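Local coordinates for intergenic-region protein (Escherichia coli CFT073, PDB 2WJ9), which probably counters the restriction of foreign DNA by inhibiting host restriction enzymes, as an antirestriction protein of the ArdB type, at residues P132-I137 with S174-I179. Numbering follows the deposited sequence. Where two conformers were deposited one is given.
Sequences PEAAGI and SAIMRI
Ala134 and Ile176 bring two helices together, their CA atoms 6.6 Å apart; 132-137 is the opening of helix 132-151, and 174-179 lies on the short C-terminal helix 173-180. Each segment keeps its own i to i+4 bonding, as in Ile137 N to Glu133 O, and the two meet by van der Waals packing. Ile176 makes every contact from its side. Its CG1 branch lies beside the backbone N and anti to the carbonyl carbon (chi1 -65°), and carries CD1 out to the other helix. CG1 packs 4.1 Å from CB of Ala134 and also touches the backbone O of Ala134 at 3.9 Å. Ala134 suits this place because a lone methyl admits the isoleucine close to the backbone; Ile137, nearly a turn later, has its CG2 methyl 4.2 Å from CD1 of Ile176. Around them, Tyr166 and His170 pack on Ile137, and Asn121 and Asn124 each donate to O of Ile179. This is plain helix-helix packing, closing a mostly helical excursion of 36 residues by setting the last helix against the start of helix 132-151. With 137 Å² buried and no directional bond, the joint is small and apolar, its close approach resting on dispersion and the burial of methyl and methylene groups.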
# COMPACT_ATOMS: atom_id res chain seq x y z
N PRO B 132 -23.02 -5.39 5.80
CA PRO B 132 -22.84 -3.93 5.88
C PRO B 132 -21.39 -3.47 6.10
O PRO B 132 -20.96 -2.53 5.43
CB PRO B 132 -23.76 -3.54 7.04
CG PRO B 132 -24.87 -4.56 6.96
CD PRO B 132 -24.16 -5.84 6.62
N GLU B 133 -20.65 -4.13 7.01
CA GLU B 133 -19.21 -3.79 7.21
C GLU B 133 -18.43 -3.86 5.91
O GLU B 133 -17.70 -2.92 5.56
CB GLU B 133 -18.47 -4.68 8.26
CG GLU B 133 -17.10 -4.03 8.72
CD GLU B 133 -15.92 -5.00 9.04
OE1 GLU B 133 -16.02 -6.23 8.86
OE2 GLU B 133 -14.84 -4.49 9.49
N ALA B 134 -18.56 -4.98 5.20
CA ALA B 134 -17.81 -5.19 3.95
C ALA B 134 -18.17 -4.16 2.86
O ALA B 134 -17.29 -3.67 2.15
CB ALA B 134 -17.99 -6.61 3.44
N ALA B 135 -19.46 -3.85 2.75
CA ALA B 135 -19.92 -2.78 1.85
C ALA B 135 -19.23 -1.43 2.13
O ALA B 135 -18.78 -0.75 1.21
CB ALA B 135 -21.43 -2.62 1.95
N GLY B 136 -19.15 -1.06 3.41
CA GLY B 136 -18.46 0.16 3.81
C GLY B 136 -16.98 0.16 3.44
O GLY B 136 -16.44 1.18 2.98
N ILE B 137 -16.31 -0.97 3.64
CA ILE B 137 -14.91 -1.12 3.23
C ILE B 137 -14.78 -0.88 1.71
O ILE B 137 -13.94 -0.10 1.26
CB ILE B 137 -14.33 -2.49 3.64
CG1 ILE B 137 -14.21 -2.58 5.18
CG2 ILE B 137 -12.99 -2.72 2.98
CD1 ILE B 137 -13.90 -3.98 5.70
N SER B 174 -13.37 -11.79 -1.26
CA SER B 174 -13.79 -12.14 -2.62
C SER B 174 -14.88 -11.19 -3.11
O SER B 174 -14.80 -10.67 -4.23
CB SER B 174 -14.28 -13.59 -2.69
OG SER B 174 -15.34 -13.83 -1.79
N ALA B 175 -15.90 -10.96 -2.28
CA ALA B 175 -16.99 -10.05 -2.63
C ALA B 175 -16.51 -8.59 -2.74
O ALA B 175 -16.92 -7.87 -3.65
CB ALA B 175 -18.13 -10.17 -1.62
N ILE B 176 -15.65 -8.16 -1.82
CA ILE B 176 -15.13 -6.78 -1.86
C ILE B 176 -14.35 -6.54 -3.15
O ILE B 176 -14.56 -5.53 -3.82
CB ILE B 176 -14.23 -6.48 -0.64
CG1 ILE B 176 -15.03 -6.53 0.66
CG2 ILE B 176 -13.51 -5.11 -0.79
CD1 ILE B 176 -14.18 -6.62 1.93
N MET B 177 -13.46 -7.47 -3.50
CA MET B 177 -12.62 -7.32 -4.68
C MET B 177 -13.43 -7.43 -5.96
O MET B 177 -13.09 -6.82 -6.97
CB MET B 177 -11.50 -8.36 -4.69
CG MET B 177 -10.44 -8.10 -3.63
SD MET B 177 -9.51 -6.59 -3.98
CE MET B 177 -9.10 -6.07 -2.34
N ARG B 178 -14.52 -8.20 -5.91
CA ARG B 178 -15.41 -8.35 -7.07
C ARG B 178 -16.11 -7.03 -7.40
O ARG B 178 -16.20 -6.63 -8.56
CB ARG B 178 -16.45 -9.45 -6.81
CG ARG B 178 -17.62 -9.49 -7.78
CD ARG B 178 -18.36 -10.83 -7.66
NE ARG B 178 -19.50 -10.93 -8.57
CZ ARG B 178 -19.40 -11.15 -9.88
NH1 ARG B 178 -18.22 -11.28 -10.47
NH2 ARG B 178 -20.51 -11.24 -10.61
N ILE B 179 -16.61 -6.36 -6.36
CA ILE B 179 -17.39 -5.14 -6.56
C ILE B 179 -16.51 -3.96 -7.01
O ILE B 179 -16.96 -3.13 -7.79
CB ILE B 179 -18.25 -4.79 -5.31
CG1 ILE B 179 -19.45 -3.92 -5.69
CG2 ILE B 179 -17.41 -4.11 -4.24
CD1 ILE B 179 -20.52 -4.66 -6.49